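Local coordinates for heavy metal cation tricomponent efflux pump ZneA(CzcA-like) (Cupriavidus metallidurans, PDB 4K0J), which probably exports zinc(II) across the inner membrane in exchange for protons, as the RND-family component of a tripartite heavy-metal efflux system, at residues E136-T141 with G282-L287; K165-V170 with S293-G298; F183-D188 with G258-G263. One frame throughout, in Å; residues are numbered along the deposited sequence.

Interaction 1. Residues E136-T141 with G282-L287; sequences EIYRYT and GITLLL
Y140 lays one face of its ring over G282, with G282 N above the rim and CE2 of the ring 3.4 Å from G282 CA. CG stands between the backbone N and the carbonyl carbon (chi1 75°), and from there the ring extends over G282, which, having no side chain, lets it lie on the backbone. The same two residues form an antiparallel hydrogen-bonded pair, G282 N giving to Y140 O at 3.1 Å and Y140 N to G282 O at 3.3 Å. Farther along, I137 N donates to T284 O at 3.0 Å, almost straight down the carbonyl. E136 pairs with L285 and R139 with I283, so 136-141 carries one extra residue, a beta bulge near I137. Y138 O accepts the hydroxyl of T284, OG1 lying 3.2 Å away in the carbonyl plane on a lone pair; a weak bond from T284 N adds to it. The bulge turns I137 off both sheet faces, and its CD1 meets CD1 of L286 at 3.7 Å, the two side chains crossing at about a right angle. On the face shared by E136, R139, I283 and L285, E136 CB and CG lie alongside I283 CG2, while the R139 chain, extended from CG to NE, runs beside I283, which covers one face of the guanidinium, CG2 over its centre and CD1 3.7 Å from NH1. These are the two central strands of a ferredoxin-like beta-alpha-beta-beta-alpha-beta unit, which probably corresponds to the PN2 porter subdomain of AcrB. Its helices 149-164 and 292-310 cover the Y138 and Y140 face, where Y140 OH bonds Q156. The pairing is thus backbone bonding reinforced by one side-chain hydroxyl, with peptide backbone against the Y140 ring, L286 against I137 and I283 against the guanidinium.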
ATOM      1  N   GLU C 136      19.667   3.789 -16.175  1.00 29.97           N
ATOM      2  CA  GLU C 136      20.992   3.239 -16.446  1.00 34.95           C
ATOM      3  C   GLU C 136      22.077   4.309 -16.297  1.00 37.83           C
ATOM      4  O   GLU C 136      22.566   4.861 -17.285  1.00 32.08           O
ATOM      5  CB  GLU C 136      21.005   2.633 -17.847  1.00 43.19           C
ATOM      6  CG  GLU C 136      19.928   1.578 -18.055  1.00 42.69           C
ATOM      7  CD  GLU C 136      19.559   1.391 -19.511  1.00 50.76           C
ATOM      8  OE1 GLU C 136      19.567   2.390 -20.267  1.00 62.60           O
ATOM      9  OE2 GLU C 136      19.255   0.244 -19.899  1.00 43.67           O
ATOM     10  N   ILE C 137      22.469   4.578 -15.056  1.00 35.91           N
ATOM     11  CA  ILE C 137      23.178   5.815 -14.747  1.00 31.82           C
ATOM     12  C   ILE C 137      24.699   5.731 -14.760  1.00 40.90           C
ATOM     13  O   ILE C 137      25.376   6.759 -14.743  1.00 49.32           O
ATOM     14  CB  ILE C 137      22.722   6.393 -13.396  1.00 40.41           C
ATOM     15  CG1 ILE C 137      22.876   5.349 -12.290  1.00 34.76           C
ATOM     16  CG2 ILE C 137      21.278   6.869 -13.475  1.00 44.73           C
ATOM     17  CD1 ILE C 137      22.460   5.867 -10.924  1.00 32.92           C
ATOM     18  N   TYR C 138      25.244   4.522 -14.798  1.00 40.43           N
ATOM     19  CA  TYR C 138      26.692   4.366 -14.721  1.00 31.01           C
ATOM     20  C   TYR C 138      27.172   3.138 -15.482  1.00 25.84           C
ATOM     21  O   TYR C 138      27.201   2.031 -14.944  1.00 36.99           O
ATOM     22  CB  TYR C 138      27.123   4.294 -13.260  1.00 27.10           C
ATOM     23  CG  TYR C 138      28.618   4.229 -13.032  1.00 34.41           C
ATOM     24  CD1 TYR C 138      29.249   3.018 -12.784  1.00 39.29           C
ATOM     25  CD2 TYR C 138      29.392   5.379 -13.038  1.00 39.40           C
ATOM     26  CE1 TYR C 138      30.613   2.952 -12.561  1.00 39.52           C
ATOM     27  CE2 TYR C 138      30.755   5.325 -12.811  1.00 38.24           C
ATOM     28  CZ  TYR C 138      31.361   4.108 -12.575  1.00 40.33           C
ATOM     29  OH  TYR C 138      32.719   4.052 -12.350  1.00 40.92           O
ATOM     30  N   ARG C 139      27.545   3.343 -16.740  1.00 25.72           N
ATOM     31  CA  ARG C 139      28.068   2.266 -17.578  1.00 24.95           C
ATOM     32  C   ARG C 139      29.575   2.168 -17.429  1.00 26.58           C
ATOM     33  O   ARG C 139      30.264   3.184 -17.404  1.00 30.68           O
ATOM     34  CB  ARG C 139      27.688   2.500 -19.038  1.00 24.87           C
ATOM     35  CG  ARG C 139      26.213   2.290 -19.308  1.00 28.42           C
ATOM     36  CD  ARG C 139      25.836   2.659 -20.724  1.00 33.13           C
ATOM     37  NE  ARG C 139      24.440   2.334 -20.994  1.00 39.13           N
ATOM     38  CZ  ARG C 139      24.028   1.163 -21.469  1.00 36.25           C
ATOM     39  NH1 ARG C 139      24.914   0.210 -21.732  1.00 30.12           N
ATOM     40  NH2 ARG C 139      22.733   0.948 -21.684  1.00 24.31           N
ATOM     41  N   TYR C 140      30.088   0.948 -17.312  1.00 40.37           N
ATOM     42  CA  TYR C 140      31.511   0.761 -17.056  1.00 48.84           C
ATOM     43  C   TYR C 140      32.021  -0.531 -17.666  1.00 46.19           C
ATOM     44  O   TYR C 140      31.246  -1.372 -18.111  1.00 48.09           O
ATOM     45  CB  TYR C 140      31.800   0.753 -15.550  1.00 44.00           C
ATOM     46  CG  TYR C 140      31.392  -0.533 -14.873  1.00 31.07           C
ATOM     47  CD1 TYR C 140      32.299  -1.571 -14.697  1.00 29.89           C
ATOM     48  CD2 TYR C 140      30.099  -0.717 -14.430  1.00 37.90           C
ATOM     49  CE1 TYR C 140      31.932  -2.752 -14.091  1.00 32.84           C
ATOM     50  CE2 TYR C 140      29.720  -1.896 -13.817  1.00 46.90           C
ATOM     51  CZ  TYR C 140      30.640  -2.911 -13.653  1.00 42.01           C
ATOM     52  OH  TYR C 140      30.256  -4.085 -13.049  1.00 42.26           O
ATOM     53  N   THR C 141      33.340  -0.683 -17.647  1.00 42.34           N
ATOM     54  CA  THR C 141      33.993  -1.879 -18.151  1.00 32.99           C
ATOM     55  C   THR C 141      35.187  -2.185 -17.263  1.00 40.24           C
ATOM     56  O   THR C 141      35.856  -1.271 -16.766  1.00 56.22           O
ATOM     57  CB  THR C 141      34.438  -1.692 -19.617  1.00 26.73           C
ATOM     58  OG1 THR C 141      33.279  -1.535 -20.444  1.00 30.40           O
ATOM     59  CG2 THR C 141      35.220  -2.886 -20.109  1.00 25.91           C
ATOM     60  N   GLY C 282      29.137  -3.501 -17.193  1.00 34.09           N
ATOM     61  CA  GLY C 282      28.004  -3.481 -16.290  1.00 35.73           C
ATOM     62  C   GLY C 282      27.154  -2.235 -16.451  1.00 29.63           C
ATOM     63  O   GLY C 282      27.644  -1.178 -16.848  1.00 23.42           O
ATOM     64  N   ILE C 283      25.870  -2.369 -16.137  1.00 23.24           N
ATOM     65  CA  ILE C 283      24.914  -1.276 -16.238  1.00 28.70           C
ATOM     66  C   ILE C 283      24.226  -1.067 -14.884  1.00 37.30           C
ATOM     67  O   ILE C 283      23.433  -1.908 -14.436  1.00 27.49           O
ATOM     68  CB  ILE C 283      23.847  -1.575 -17.308  1.00 34.56           C
ATOM     69  CG1 ILE C 283      24.498  -2.150 -18.570  1.00 47.88           C
ATOM     70  CG2 ILE C 283      23.048  -0.330 -17.630  1.00 33.91           C
ATOM     71  CD1 ILE C 283      23.515  -2.540 -19.659  1.00 49.42           C
ATOM     72  N   THR C 284      24.544   0.048 -14.231  1.00 38.23           N
ATOM     73  CA  THR C 284      23.987   0.350 -12.918  1.00 32.92           C
ATOM     74  C   THR C 284      22.589   0.916 -13.061  1.00 28.68           C
ATOM     75  O   THR C 284      22.400   2.003 -13.614  1.00 33.30           O
ATOM     76  CB  THR C 284      24.856   1.354 -12.162  1.00 42.77           C
ATOM     77  OG1 THR C 284      26.206   0.873 -12.119  1.00 56.91           O
ATOM     78  CG2 THR C 284      24.329   1.548 -10.742  1.00 32.89           C
ATOM     79  N   LEU C 285      21.611   0.173 -12.558  1.00 26.15           N
ATOM     80  CA  LEU C 285      20.216   0.526 -12.762  1.00 28.48           C
ATOM     81  C   LEU C 285      19.652   1.310 -11.592  1.00 37.07           C
ATOM     82  O   LEU C 285      19.459   0.768 -10.502  1.00 33.48           O
ATOM     83  CB  LEU C 285      19.379  -0.726 -13.005  1.00 28.49           C
ATOM     84  CG  LEU C 285      19.938  -1.627 -14.108  1.00 25.66           C
ATOM     85  CD1 LEU C 285      19.019  -2.810 -14.375  1.00 25.67           C
ATOM     86  CD2 LEU C 285      20.161  -0.820 -15.368  1.00 25.47           C
ATOM     87  N   LEU C 286      19.391   2.590 -11.837  1.00 42.19           N
ATOM     88  CA  LEU C 286      18.786   3.462 -10.848  1.00 39.00           C
ATOM     89  C   LEU C 286      17.405   2.942 -10.475  1.00 43.00           C
ATOM     90  O   LEU C 286      16.532   2.818 -11.337  1.00 30.38           O
ATOM     91  CB  LEU C 286      18.676   4.888 -11.394  1.00 30.33           C
ATOM     92  CG  LEU C 286      18.107   5.935 -10.434  1.00 46.51           C
ATOM     93  CD1 LEU C 286      19.158   6.369  -9.420  1.00 31.82           C
ATOM     94  CD2 LEU C 286      17.564   7.122 -11.205  1.00 51.94           C
ATOM     95  N   LEU C 287      17.230   2.626  -9.192  1.00 46.39           N
ATOM     96  CA  LEU C 287      15.933   2.242  -8.645  1.00 31.60           C
ATOM     97  C   LEU C 287      14.929   3.336  -8.934  1.00 32.76           C
ATOM     98  O   LEU C 287      15.258   4.518  -8.867  1.00 48.69           O
ATOM     99  CB  LEU C 287      16.030   2.013  -7.133  1.00 32.14           C
ATOM    100  CG  LEU C 287      14.709   1.923  -6.363  1.00 33.47           C
ATOM    101  CD1 LEU C 287      13.925   0.682  -6.776  1.00 42.73           C
ATOM    102  CD2 LEU C 287      14.932   1.947  -4.868  1.00 34.12           C
TER

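Interaction 2. Residues K165-V170 with S293-G298; sequences KQVAGV and SVVMEG
A type II beta turn from V167 to V170, closed by the bond from V170 N to V167 O at 3.0 Å, sets the backbone of A168 and G169 against the helical turn that carries V295 and G298. G169 takes a positive phi of 108° in this turn, and V295 approaches it from the side that has no side chain. V295 carries most of the contact from the helix side. Its CG1, anti to the backbone N (chi1 -171°), reaches the turn backbone and lies 3.4 Å from A168 O and 3.7 Å from G169 C, while CG2 rests 4.0 Å from G169 CA. The same CG1 meets V170 CG2 at 3.8 Å, the two side chains crossing obliquely. V167 approaches from the other direction, with both methyls against the G298 carbonyl: CG1 close to its carbon and also near V295 O, and CG2 3.4 Å from G298 O. G298 has no side chain between V167 and the main chain, and CG1 of V167 still touches CG1 of V295 at 4.0 Å. Beyond these residues V167 continues onto V299 and A302 of the same helix, V170 leans on V299 and T284, and V295 packs on L286. The turn is the connection between helix 149-164 and strand 170-177, and helix 292-310 is the second helix of the same ferredoxin-like unit, so the contact joins the loop after the first helix to the first turns of the second. Across it V295 meets V167 and V170, and the valines touch the backbones of A168, G169 and G298, by van der Waals contact alone; the cohesion probably rests on shape and on burying the valine methyls rather than on any polar bond between the segments.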
ATOM      1  N   LYS C 165      25.822  -3.682  -5.813  1.00 27.03           N
ATOM      2  CA  LYS C 165      24.467  -4.030  -5.391  1.00 31.46           C
ATOM      3  C   LYS C 165      24.169  -3.537  -3.974  1.00 36.43           C
ATOM      4  O   LYS C 165      23.018  -3.528  -3.542  1.00 38.42           O
ATOM      5  CB  LYS C 165      24.244  -5.544  -5.465  1.00 32.27           C
ATOM      6  CG  LYS C 165      24.046  -6.112  -6.867  1.00 26.83           C
ATOM      7  CD  LYS C 165      22.577  -6.326  -7.184  1.00 42.92           C
ATOM      8  CE  LYS C 165      21.957  -7.377  -6.276  1.00 51.63           C
ATOM      9  NZ  LYS C 165      20.486  -7.516  -6.487  1.00 56.36           N
ATOM     10  N   GLN C 166      25.203  -3.130  -3.247  1.00 28.72           N
ATOM     11  CA  GLN C 166      25.012  -2.631  -1.890  1.00 29.70           C
ATOM     12  C   GLN C 166      24.698  -1.140  -1.851  1.00 49.02           C
ATOM     13  O   GLN C 166      24.225  -0.630  -0.834  1.00 49.91           O
ATOM     14  CB  GLN C 166      26.245  -2.887  -1.037  1.00 30.04           C
ATOM     15  CG  GLN C 166      26.706  -4.313  -1.018  1.00 39.60           C
ATOM     16  CD  GLN C 166      27.780  -4.527   0.013  1.00 46.93           C
ATOM     17  OE1 GLN C 166      27.600  -4.198   1.187  1.00 56.93           O
ATOM     18  NE2 GLN C 166      28.912  -5.065  -0.415  1.00 30.12           N
ATOM     19  N   VAL C 167      24.979  -0.439  -2.944  1.00 42.23           N
ATOM     20  CA  VAL C 167      24.710   0.990  -2.994  1.00 44.17           C
ATOM     21  C   VAL C 167      23.213   1.235  -2.939  1.00 40.95           C
ATOM     22  O   VAL C 167      22.483   0.850  -3.850  1.00 37.50           O
ATOM     23  CB  VAL C 167      25.276   1.644  -4.267  1.00 45.28           C
ATOM     24  CG1 VAL C 167      24.984   3.136  -4.266  1.00 42.37           C
ATOM     25  CG2 VAL C 167      26.762   1.398  -4.370  1.00 48.50           C
ATOM     26  N   ALA C 168      22.764   1.871  -1.863  1.00 46.76           N
ATOM     27  CA  ALA C 168      21.351   2.167  -1.680  1.00 40.82           C
ATOM     28  C   ALA C 168      20.839   3.023  -2.825  1.00 47.19           C
ATOM     29  O   ALA C 168      21.388   4.090  -3.113  1.00 57.00           O
ATOM     30  CB  ALA C 168      21.126   2.863  -0.355  1.00 39.23           C
ATOM     31  N   GLY C 169      19.784   2.542  -3.478  1.00 40.13           N
ATOM     32  CA  GLY C 169      19.204   3.220  -4.621  1.00 34.76           C
ATOM     33  C   GLY C 169      19.512   2.480  -5.905  1.00 31.87           C
ATOM     34  O   GLY C 169      19.015   2.832  -6.968  1.00 36.69           O
ATOM     35  N   VAL C 170      20.349   1.455  -5.800  1.00 30.11           N
ATOM     36  CA  VAL C 170      20.693   0.628  -6.948  1.00 29.84           C
ATOM     37  C   VAL C 170      19.859  -0.639  -6.930  1.00 30.52           C
ATOM     38  O   VAL C 170      20.096  -1.536  -6.122  1.00 36.53           O
ATOM     39  CB  VAL C 170      22.184   0.235  -6.961  1.00 29.15           C
ATOM     40  CG1 VAL C 170      22.484  -0.680  -8.143  1.00 27.82           C
ATOM     41  CG2 VAL C 170      23.050   1.468  -7.020  1.00 34.41           C
ATOM     42  N   SER C 293      21.751  11.726  -8.739  1.00 36.83           N
ATOM     43  CA  SER C 293      23.056  12.184  -8.265  1.00 53.19           C
ATOM     44  C   SER C 293      23.357  11.629  -6.871  1.00 58.98           C
ATOM     45  O   SER C 293      24.493  11.229  -6.574  1.00 52.72           O
ATOM     46  CB  SER C 293      23.133  13.713  -8.273  1.00 48.48           C
ATOM     47  OG  SER C 293      24.482  14.137  -8.302  1.00 44.72           O
ATOM     48  N   VAL C 294      22.319  11.600  -6.035  1.00 56.96           N
ATOM     49  CA  VAL C 294      22.402  11.079  -4.675  1.00 50.28           C
ATOM     50  C   VAL C 294      22.900   9.641  -4.656  1.00 41.82           C
ATOM     51  O   VAL C 294      23.799   9.290  -3.889  1.00 40.84           O
ATOM     52  CB  VAL C 294      21.030  11.165  -3.969  1.00 50.99           C
ATOM     53  CG1 VAL C 294      20.993  10.291  -2.714  1.00 37.24           C
ATOM     54  CG2 VAL C 294      20.716  12.603  -3.632  1.00 55.29           C
ATOM     55  N   VAL C 295      22.315   8.811  -5.510  1.00 34.09           N
ATOM     56  CA  VAL C 295      22.760   7.430  -5.624  1.00 42.13           C
ATOM     57  C   VAL C 295      24.140   7.350  -6.278  1.00 40.60           C
ATOM     58  O   VAL C 295      24.939   6.471  -5.955  1.00 37.18           O
ATOM     59  CB  VAL C 295      21.756   6.588  -6.408  1.00 35.82           C
ATOM     60  CG1 VAL C 295      22.118   5.120  -6.319  1.00 31.09           C
ATOM     61  CG2 VAL C 295      20.368   6.818  -5.863  1.00 45.85           C
ATOM     62  N   MET C 296      24.421   8.282  -7.185  1.00 44.82           N
ATOM     63  CA  MET C 296      25.718   8.320  -7.856  1.00 50.76           C
ATOM     64  C   MET C 296      26.850   8.560  -6.873  1.00 49.53           C
ATOM     65  O   MET C 296      27.970   8.107  -7.086  1.00 56.18           O
ATOM     66  CB  MET C 296      25.752   9.369  -8.977  1.00 44.05           C
ATOM     67  CG  MET C 296      25.222   8.864 -10.313  1.00 37.22           C
ATOM     68  SD  MET C 296      25.805   7.202 -10.722  1.00 35.39           S
ATOM     69  CE  MET C 296      27.578   7.449 -10.792  1.00 42.80           C
ATOM     70  N   GLU C 297      26.549   9.269  -5.792  1.00 40.32           N
ATOM     71  CA  GLU C 297      27.516   9.441  -4.719  1.00 39.91           C
ATOM     72  C   GLU C 297      27.953   8.088  -4.150  1.00 37.27           C
ATOM     73  O   GLU C 297      29.147   7.762  -4.138  1.00 39.42           O
ATOM     74  CB  GLU C 297      26.931  10.334  -3.625  1.00 44.79           C
ATOM     75  CG  GLU C 297      26.478  11.686  -4.150  1.00 65.14           C
ATOM     76  CD  GLU C 297      25.681  12.476  -3.134  1.00 82.12           C
ATOM     77  OE1 GLU C 297      25.293  13.626  -3.445  1.00 83.86           O
ATOM     78  OE2 GLU C 297      25.442  11.947  -2.026  1.00 87.24           O
ATOM     79  N   GLY C 298      26.981   7.297  -3.702  1.00 36.56           N
ATOM     80  CA  GLY C 298      27.247   5.992  -3.124  1.00 43.87           C
ATOM     81  C   GLY C 298      27.860   5.012  -4.107  1.00 53.93           C
ATOM     82  O   GLY C 298      28.683   4.171  -3.732  1.00 59.13           O
TER

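Interaction 3. Residues F183-D188 with G258-G263; sequences FMLEFD and GRVVLG
G258 enters the contact through its carbonyl, G258 O lying 3.4 Å from CD2 of L185, a methyl that also lies 3.4 Å from V260 N. R259 comes next, and its backbone O accepts E186 N at 2.9 Å, with the donor well above the carbonyl plane. Its side chain runs beside that of E186, both pointing the same way, and bends at chi3 (62°), which brings NE round toward the carboxylate. NH2 then forms a salt bridge with E186 OE1 at 2.5 Å, a length to be read loosely at this resolution. The carboxylate and guanidinium planes stand 87° apart, so the two groups meet crosswise rather than as a coplanar bidentate pair. On the opposite side of the sheet V260 puts CB 3.7 Å from L185 CD2, and beyond the strand pair it packs on L236 and L239 of helix 236-239. Strand 259-263 is the outermost strand, within this chain, of a mixed four-stranded sheet in which 182-187 lies antiparallel to it and then parallel to 750-758; by analogy with AcrB this is probably part of the docking domain, which forms a funnel in the AcrB trimer. V261 makes the central hydrogen-bonded pair with M184: V261 O receives M184 N nearly in line with the carbonyl, and V261 N gives to M184 O, each at 2.9 Å. L262 stands opposite F183, and both side chains also touch L236. At G263 the extended M184 side chain ends, its CE 3.6 Å from G263 CA.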
ATOM      1  N   PHE C 183      31.392 -26.465 -15.500  1.00 52.60           N
ATOM      2  CA  PHE C 183      32.088 -27.745 -15.519  1.00 54.65           C
ATOM      3  C   PHE C 183      31.372 -28.605 -16.544  1.00 65.11           C
ATOM      4  O   PHE C 183      30.151 -28.748 -16.486  1.00 62.06           O
ATOM      5  CB  PHE C 183      31.996 -28.433 -14.149  1.00 52.31           C
ATOM      6  CG  PHE C 183      32.798 -27.768 -13.058  1.00 55.66           C
ATOM      7  CD1 PHE C 183      33.783 -28.474 -12.386  1.00 65.27           C
ATOM      8  CD2 PHE C 183      32.557 -26.455 -12.691  1.00 58.49           C
ATOM      9  CE1 PHE C 183      34.521 -27.881 -11.375  1.00 66.48           C
ATOM     10  CE2 PHE C 183      33.294 -25.854 -11.683  1.00 60.36           C
ATOM     11  CZ  PHE C 183      34.275 -26.569 -11.023  1.00 62.82           C
ATOM     12  N   MET C 184      32.108 -29.177 -17.490  1.00 75.20           N
ATOM     13  CA  MET C 184      31.452 -29.988 -18.509  1.00 75.49           C
ATOM     14  C   MET C 184      32.265 -31.162 -19.036  1.00 79.79           C
ATOM     15  O   MET C 184      33.451 -31.035 -19.349  1.00 83.09           O
ATOM     16  CB  MET C 184      30.959 -29.115 -19.667  1.00 75.68           C
ATOM     17  CG  MET C 184      32.047 -28.372 -20.414  1.00 77.80           C
ATOM     18  SD  MET C 184      31.354 -27.297 -21.683  1.00 94.20           S
ATOM     19  CE  MET C 184      32.828 -26.835 -22.586  1.00125.08           C
ATOM     20  N   LEU C 185      31.602 -32.311 -19.116  1.00 81.82           N
ATOM     21  CA  LEU C 185      32.158 -33.484 -19.769  1.00 84.06           C
ATOM     22  C   LEU C 185      31.745 -33.439 -21.227  1.00 89.07           C
ATOM     23  O   LEU C 185      30.600 -33.125 -21.543  1.00 89.23           O
ATOM     24  CB  LEU C 185      31.634 -34.765 -19.114  1.00 86.16           C
ATOM     25  CG  LEU C 185      32.113 -36.131 -19.629  1.00 90.58           C
ATOM     26  CD1 LEU C 185      31.262 -36.649 -20.782  1.00 90.59           C
ATOM     27  CD2 LEU C 185      33.582 -36.097 -20.027  1.00 88.24           C
ATOM     28  N   GLU C 186      32.679 -33.765 -22.112  1.00 95.35           N
ATOM     29  CA  GLU C 186      32.404 -33.744 -23.542  1.00 87.22           C
ATOM     30  C   GLU C 186      32.223 -35.154 -24.108  1.00 94.71           C
ATOM     31  O   GLU C 186      33.176 -35.776 -24.583  1.00 94.55           O
ATOM     32  CB  GLU C 186      33.506 -32.981 -24.273  1.00 67.22           C
ATOM     33  CG  GLU C 186      33.683 -31.562 -23.753  1.00 56.55           C
ATOM     34  CD  GLU C 186      34.574 -30.714 -24.639  1.00 70.41           C
ATOM     35  OE1 GLU C 186      35.460 -31.277 -25.320  1.00 71.76           O
ATOM     36  OE2 GLU C 186      34.385 -29.478 -24.658  1.00 78.57           O
ATOM     37  N   PHE C 187      30.982 -35.637 -24.051  1.00 94.11           N
ATOM     38  CA  PHE C 187      30.622 -36.989 -24.479  1.00 89.02           C
ATOM     39  C   PHE C 187      31.003 -37.339 -25.916  1.00105.72           C
ATOM     40  O   PHE C 187      31.013 -36.488 -26.809  1.00 99.62           O
ATOM     41  CB  PHE C 187      29.116 -37.215 -24.321  1.00 70.27           C
ATOM     42  CG  PHE C 187      28.705 -37.668 -22.957  1.00 73.77           C
ATOM     43  CD1 PHE C 187      29.021 -38.941 -22.510  1.00 87.11           C
ATOM     44  CD2 PHE C 187      27.985 -36.831 -22.123  1.00 77.15           C
ATOM     45  CE1 PHE C 187      28.637 -39.367 -21.247  1.00 88.43           C
ATOM     46  CE2 PHE C 187      27.598 -37.251 -20.861  1.00 82.10           C
ATOM     47  CZ  PHE C 187      27.924 -38.520 -20.424  1.00 83.34           C
ATOM     48  N   ASP C 188      31.312 -38.614 -26.117  1.00122.07           N
ATOM     49  CA  ASP C 188      31.434 -39.190 -27.445  1.00131.83           C
ATOM     50  C   ASP C 188      30.517 -40.402 -27.481  1.00131.57           C
ATOM     51  O   ASP C 188      30.861 -41.460 -26.952  1.00135.48           O
ATOM     52  CB  ASP C 188      32.874 -39.607 -27.736  1.00142.94           C
ATOM     53  CG  ASP C 188      33.028 -40.257 -29.100  1.00149.54           C
ATOM     54  OD1 ASP C 188      32.308 -39.854 -30.036  1.00153.12           O
ATOM     55  OD2 ASP C 188      33.868 -41.171 -29.234  1.00148.91           O
ATOM     56  N   GLY C 258      34.914 -39.434 -22.098  1.00 80.63           N
ATOM     57  CA  GLY C 258      35.307 -38.260 -22.848  1.00 85.06           C
ATOM     58  C   GLY C 258      36.093 -37.266 -22.022  1.00 93.67           C
ATOM     59  O   GLY C 258      36.481 -37.544 -20.889  1.00 99.68           O
ATOM     60  N   ARG C 259      36.318 -36.090 -22.596  1.00 88.89           N
ATOM     61  CA  ARG C 259      37.130 -35.063 -21.965  1.00 86.69           C
ATOM     62  C   ARG C 259      36.311 -34.249 -20.973  1.00 96.23           C
ATOM     63  O   ARG C 259      35.471 -33.443 -21.368  1.00108.23           O
ATOM     64  CB  ARG C 259      37.720 -34.146 -23.039  1.00 81.79           C
ATOM     65  CG  ARG C 259      38.708 -33.119 -22.530  1.00 82.96           C
ATOM     66  CD  ARG C 259      39.454 -32.459 -23.684  1.00 87.42           C
ATOM     67  NE  ARG C 259      38.560 -31.734 -24.583  1.00 88.09           N
ATOM     68  CZ  ARG C 259      38.316 -30.429 -24.502  1.00 83.16           C
ATOM     69  NH1 ARG C 259      38.902 -29.699 -23.564  1.00 84.98           N
ATOM     70  NH2 ARG C 259      37.488 -29.851 -25.363  1.00 76.69           N
ATOM     71  N   VAL C 260      36.541 -34.474 -19.683  1.00 91.44           N
ATOM     72  CA  VAL C 260      35.909 -33.655 -18.651  1.00 87.46           C
ATOM     73  C   VAL C 260      36.771 -32.437 -18.329  1.00 84.51           C
ATOM     74  O   VAL C 260      37.870 -32.559 -17.786  1.00 86.89           O
ATOM     75  CB  VAL C 260      35.609 -34.455 -17.361  1.00 79.04           C
ATOM     76  CG1 VAL C 260      36.776 -35.363 -16.999  1.00 78.46           C
ATOM     77  CG2 VAL C 260      35.264 -33.510 -16.213  1.00 67.04           C
ATOM     78  N   VAL C 261      36.270 -31.259 -18.678  1.00 72.10           N
ATOM     79  CA  VAL C 261      37.044 -30.037 -18.516  1.00 66.08           C
ATOM     80  C   VAL C 261      36.190 -28.874 -18.045  1.00 63.90           C
ATOM     81  O   VAL C 261      34.961 -28.967 -17.975  1.00 63.74           O
ATOM     82  CB  VAL C 261      37.704 -29.615 -19.844  1.00 60.60           C
ATOM     83  CG1 VAL C 261      38.915 -30.479 -20.140  1.00 70.63           C
ATOM     84  CG2 VAL C 261      36.686 -29.670 -20.984  1.00 39.87           C
ATOM     85  N   LEU C 262      36.862 -27.774 -17.726  1.00 54.33           N
ATOM     86  CA  LEU C 262      36.203 -26.496 -17.527  1.00 44.56           C
ATOM     87  C   LEU C 262      35.679 -26.017 -18.879  1.00 48.51           C
ATOM     88  O   LEU C 262      36.095 -26.502 -19.930  1.00 49.31           O
ATOM     89  CB  LEU C 262      37.197 -25.476 -16.978  1.00 42.86           C
ATOM     90  CG  LEU C 262      36.881 -24.788 -15.654  1.00 41.14           C
ATOM     91  CD1 LEU C 262      37.033 -25.764 -14.497  1.00 40.98           C
ATOM     92  CD2 LEU C 262      37.779 -23.570 -15.473  1.00 39.01           C
ATOM     93  N   GLY C 263      34.765 -25.058 -18.854  1.00 56.17           N
ATOM     94  CA  GLY C 263      34.184 -24.558 -20.081  1.00 52.33           C
ATOM     95  C   GLY C 263      33.182 -23.451 -19.840  1.00 55.77           C
ATOM     96  O   GLY C 263      33.005 -22.978 -18.713  1.00 54.29           O
TER

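Along the chain the segments run 136-141, 165-170, 183-188, 258-263, 282-287 and 293-298. Interactions 1 and 2 therefore alternate, whereas both segments of interaction 3 fall between their inner ends. Interactions 1 and 2 have centres about 10 Å apart and belong to one ferredoxin-like unit: L287 N probably bonds G169 O, and M296 packs on I137 and Y138. Interaction 3 lies in a separate sheet, its centre about 36 and 42 Å from those of interactions 1 and 2. The chain leaves the probable porter unit after strand 170-177, builds part of the probable docking domain, and returns with strand 280-287, which slots between strands 135-143 and 170-177, before helix 292-310 and strand 316-319 finish the unit.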